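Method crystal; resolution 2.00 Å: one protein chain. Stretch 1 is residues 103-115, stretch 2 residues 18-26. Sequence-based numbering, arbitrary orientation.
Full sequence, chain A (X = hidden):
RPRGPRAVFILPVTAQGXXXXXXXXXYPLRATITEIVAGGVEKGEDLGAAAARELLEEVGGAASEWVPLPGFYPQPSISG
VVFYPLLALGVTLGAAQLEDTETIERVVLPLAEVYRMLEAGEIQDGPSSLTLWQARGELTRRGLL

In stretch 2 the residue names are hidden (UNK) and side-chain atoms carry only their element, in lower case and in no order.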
# COMPACT_ATOMS: atom_id res chain seq x y z
N THR A 103 11.97 21.29 5.59
CA THR A 103 11.08 20.22 6.03
C THR A 103 10.35 19.59 4.84
O THR A 103 10.50 18.38 4.57
CB THR A 103 9.99 20.73 7.03
OG1 THR A 103 10.55 21.60 8.03
CG2 THR A 103 9.30 19.55 7.71
N ILE A 104 9.54 20.42 4.16
CA ILE A 104 8.74 20.01 3.00
C ILE A 104 9.17 20.76 1.73
O ILE A 104 9.43 21.94 1.79
CB ILE A 104 7.20 20.20 3.25
CG1 ILE A 104 6.71 19.17 4.28
CG2 ILE A 104 6.39 20.08 1.97
CD1 ILE A 104 5.32 19.48 4.87
N GLU A 105 9.29 20.05 0.62
CA GLU A 105 9.50 20.64 -0.69
C GLU A 105 8.45 20.09 -1.65
O GLU A 105 8.32 18.88 -1.84
CB GLU A 105 10.90 20.36 -1.21
CG GLU A 105 11.06 20.69 -2.70
CD GLU A 105 12.28 20.03 -3.35
OE1 GLU A 105 12.52 20.29 -4.55
OE2 GLU A 105 12.99 19.24 -2.70
N ARG A 106 7.72 20.98 -2.29
CA ARG A 106 6.75 20.59 -3.29
C ARG A 106 7.38 20.18 -4.60
O ARG A 106 8.30 20.85 -5.10
CB ARG A 106 5.75 21.71 -3.49
CG ARG A 106 4.49 21.26 -4.21
CD ARG A 106 4.10 22.33 -5.15
NE ARG A 106 3.34 23.33 -4.47
CZ ARG A 106 3.31 24.62 -4.79
NH1 ARG A 106 4.04 25.08 -5.79
NH2 ARG A 106 2.54 25.42 -4.10
N VAL A 107 6.87 19.09 -5.17
CA VAL A 107 7.43 18.47 -6.36
C VAL A 107 6.27 18.14 -7.30
O VAL A 107 5.52 17.21 -7.03
CB VAL A 107 8.24 17.16 -6.00
CG1 VAL A 107 8.60 16.35 -7.25
CG2 VAL A 107 9.53 17.48 -5.19
N VAL A 108 6.15 18.87 -8.40
CA VAL A 108 5.09 18.59 -9.39
C VAL A 108 5.61 17.81 -10.60
O VAL A 108 6.47 18.30 -11.32
CB VAL A 108 4.40 19.93 -9.84
CG1 VAL A 108 3.35 19.68 -10.95
CG2 VAL A 108 3.74 20.60 -8.64
N LEU A 109 5.11 16.60 -10.81
CA LEU A 109 5.57 15.74 -11.90
C LEU A 109 4.43 15.25 -12.76
O LEU A 109 3.37 14.93 -12.24
CB LEU A 109 6.27 14.51 -11.32
CG LEU A 109 7.55 14.72 -10.52
CD1 LEU A 109 7.86 13.46 -9.70
CD2 LEU A 109 8.68 15.01 -11.48
N PRO A 110 4.66 15.13 -14.09
CA PRO A 110 3.67 14.44 -14.92
C PRO A 110 3.31 13.06 -14.36
O PRO A 110 4.20 12.33 -13.88
CB PRO A 110 4.40 14.28 -16.27
CG PRO A 110 5.39 15.37 -16.29
CD PRO A 110 5.90 15.39 -14.84
N LEU A 111 2.03 12.69 -14.47
CA LEU A 111 1.56 11.41 -13.93
C LEU A 111 2.28 10.20 -14.55
O LEU A 111 2.46 9.21 -13.88
CB LEU A 111 0.03 11.26 -14.12
CG LEU A 111 -0.89 11.95 -13.12
CD1 LEU A 111 -2.37 11.85 -13.57
CD2 LEU A 111 -0.71 11.37 -11.71
N ALA A 112 2.67 10.28 -15.83
CA ALA A 112 3.32 9.15 -16.51
C ALA A 112 4.65 8.80 -15.82
O ALA A 112 4.99 7.63 -15.62
CB ALA A 112 3.52 9.49 -18.00
N GLU A 113 5.37 9.84 -15.42
CA GLU A 113 6.60 9.73 -14.69
C GLU A 113 6.41 9.20 -13.26
O GLU A 113 7.13 8.32 -12.83
CB GLU A 113 7.31 11.09 -14.66
CG GLU A 113 8.60 11.08 -13.87
CD GLU A 113 9.64 10.04 -14.36
OE1 GLU A 113 9.49 9.40 -15.43
OE2 GLU A 113 10.62 9.86 -13.63
N VAL A 114 5.38 9.69 -12.58
CA VAL A 114 5.03 9.14 -11.26
C VAL A 114 4.75 7.62 -11.31
O VAL A 114 5.26 6.84 -10.45
CB VAL A 114 3.84 9.90 -10.63
CG1 VAL A 114 3.54 9.32 -9.23
CG2 VAL A 114 4.21 11.35 -10.48
N TYR A 115 3.97 7.19 -12.29
CA TYR A 115 3.66 5.75 -12.41
C TYR A 115 4.86 4.93 -12.91
O TYR A 115 4.98 3.72 -12.56
CB TYR A 115 2.36 5.50 -13.19
CG TYR A 115 1.18 5.79 -12.28
CD1 TYR A 115 0.67 7.09 -12.14
CD2 TYR A 115 0.62 4.77 -11.51
CE1 TYR A 115 -0.41 7.38 -11.24
CE2 TYR A 115 -0.47 5.04 -10.62
CZ TYR A 115 -0.96 6.34 -10.49
OH TYR A 115 -2.00 6.58 -9.63
N UNK A 18 -0.76 16.42 -13.76
CA UNK A 18 0.45 16.31 -12.95
C UNK A 18 0.08 15.96 -11.53
O UNK A 18 -0.95 16.44 -11.01
o UNK A 18 2.52 20.20 -14.60
c UNK A 18 1.46 19.67 -14.24
c UNK A 18 1.37 18.19 -14.31
o UNK A 18 0.47 20.32 -13.78
c UNK A 18 1.17 17.64 -12.92
N UNK A 19 0.89 15.12 -10.91
CA UNK A 19 0.72 14.83 -9.48
C UNK A 19 1.45 15.89 -8.69
O UNK A 19 2.55 16.31 -9.06
c UNK A 19 1.27 13.44 -9.15
N UNK A 20 0.87 16.31 -7.58
CA UNK A 20 1.55 17.21 -6.68
C UNK A 20 2.09 16.42 -5.48
O UNK A 20 1.34 16.14 -4.55
c UNK A 20 1.43 19.36 -5.35
c UNK A 20 0.63 18.35 -6.21
c UNK A 20 -0.03 19.04 -7.45
N UNK A 21 3.39 16.10 -5.53
CA UNK A 21 4.06 15.36 -4.46
C UNK A 21 4.83 16.27 -3.53
O UNK A 21 5.01 17.43 -3.82
c UNK A 21 5.02 14.31 -5.05
c UNK A 21 5.34 12.35 -6.66
c UNK A 21 3.12 12.83 -5.54
c UNK A 21 4.39 13.46 -6.14
N UNK A 22 5.30 15.71 -2.42
CA UNK A 22 6.23 16.41 -1.54
C UNK A 22 7.46 15.55 -1.24
O UNK A 22 7.40 14.31 -1.32
c UNK A 22 4.52 17.90 -0.43
c UNK A 22 5.02 15.56 0.51
c UNK A 22 5.59 16.81 -0.21
c UNK A 22 4.49 15.84 1.90
N UNK A 23 8.58 16.22 -0.93
CA UNK A 23 9.76 15.52 -0.38
C UNK A 23 9.84 16.06 1.01
O UNK A 23 10.00 17.25 1.23
n UNK A 23 12.51 15.31 -6.92
c UNK A 23 12.51 15.11 -3.23
n UNK A 23 12.42 14.82 -4.67
c UNK A 23 11.09 15.21 -2.61
c UNK A 23 12.65 15.69 -5.65
c UNK A 23 11.08 15.76 -1.16
n UNK A 23 13.02 16.93 -5.39
N UNK A 24 9.66 15.16 1.95
CA UNK A 24 9.59 15.52 3.33
C UNK A 24 10.70 14.81 4.09
O UNK A 24 10.87 13.61 3.93
n UNK A 24 6.14 16.46 6.46
c UNK A 24 6.54 15.51 5.63
c UNK A 24 8.01 15.51 5.30
o UNK A 24 5.76 14.63 5.16
c UNK A 24 8.25 15.05 3.89
N UNK A 25 11.44 15.55 4.91
CA UNK A 25 12.43 14.95 5.81
C UNK A 25 11.71 14.01 6.78
O UNK A 25 10.68 14.37 7.36
c UNK A 25 14.30 15.49 7.47
c UNK A 25 16.56 14.60 7.68
c UNK A 25 15.50 15.13 6.89
c UNK A 25 14.14 15.33 8.85
c UNK A 25 13.18 16.04 6.61
c UNK A 25 15.19 14.80 9.65
c UNK A 25 16.39 14.44 9.05
N UNK A 26 12.24 12.81 6.94
CA UNK A 26 11.72 11.89 7.92
C UNK A 26 12.81 11.44 8.86
O UNK A 26 13.80 10.80 8.44
c UNK A 26 8.79 11.82 7.15
n UNK A 26 5.16 11.88 6.56
n UNK A 26 7.46 11.64 6.57
c UNK A 26 11.07 10.66 7.24
c UNK A 26 9.84 11.00 6.36
n UNK A 26 6.41 12.73 8.28
c UNK A 26 6.34 12.09 7.13

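Position 18 carries three side-chain carbons in a row, the last holding two oxygens. The first carbon, CB, lies 3.6 Å from Val108 CG1. That is a carboxylate on a two-carbon stem, so the residue is glutamate, Glu18. Its CA sits 3.3 Å from Leu109 O, a CA-H...O contact. OE1 is hydrogen-bonded elsewhere in the structure.

Position 19 has a single side-chain carbon, CB. The methyl touches two residues of the helix: CB is 3.8 Å from Leu111 CD2 and 3.8 Å from Val114 CG2. It is alanine, Ala19. The backbone pairs with Leu109 in both directions. Ala19 N donates to Leu109 O at 2.8 Å, and Leu109 N donates to Ala19 O at 3.1 Å.

Position 20 shows three carbons, forked at the first. One of the two tips is 3.8 Å from Arg106 CG and 4.2 Å from Val108 CG2, so the aliphatic part of Arg106 takes part in the packing. This is valine, Val20, and the tip is CG1.

Position 21 has four carbons, forked at the second. One tip is 4.1 Å from Leu109 CD1 and 4.1 Å from Val114 CG2, so it touches both strand and helix. It is leucine, Leu21, and the tip is CD1. Leu21 N donates to Val107 O and Val107 N to Leu21 O, each at 2.8 Å.

Position 22 also has four carbons, but the fork is at the first and one arm is two carbons long. The one-carbon arm meets Ile104 CG2 at 3.7 Å. This is isoleucine, Ile22, and that arm is CG2. Its CA is 3.2 Å from Glu105 O.

Position 23 has three carbons, a nitrogen, then a carbon bearing two more nitrogens. One of these two end nitrogens is 3.5 Å from Glu105 OE1 and 3.5 Å from Val107 CG2, which lies over one face of the group. The guanidinium identifies arginine, Arg23. The nitrogen is NH1, and its contact with Glu105 is a salt bridge. Arg23 N donates to Glu105 O at 2.8 Å, and Glu105 N to Arg23 O at 3.0 Å.

Position 24 has three carbons, the third carrying one oxygen and one nitrogen. The side chain lies beside Ile104. The amide makes it glutamine, Gln24. Its CA is 3.2 Å from Thr103 O.

Position 25 has one carbon leading to a ring of six carbons. The end of the side chain leads away from stretch 1. It is phenylalanine, Phe25. Phe25 N donates to Thr103 O at 3.0 Å.

Position 26 again has three carbons, a nitrogen and a carbon with two nitrogens. No side-chain atom reaches stretch 1. It is a second arginine, Arg26.

The contact is an antiparallel strand pair, burying 902 Å² in all. Seven backbone hydrogen bonds set the register. Side chains alternate between two faces. Ala19, Leu21 and Arg23 share one with Glu105, Val107 and Leu109, where Leu111 and Val114 add apolar contacts from the helix. Val20, Ile22 and Gln24 share the other with Ile104, Arg106 and Val108.

Stretch 2 18-26: EAVLIRQFR
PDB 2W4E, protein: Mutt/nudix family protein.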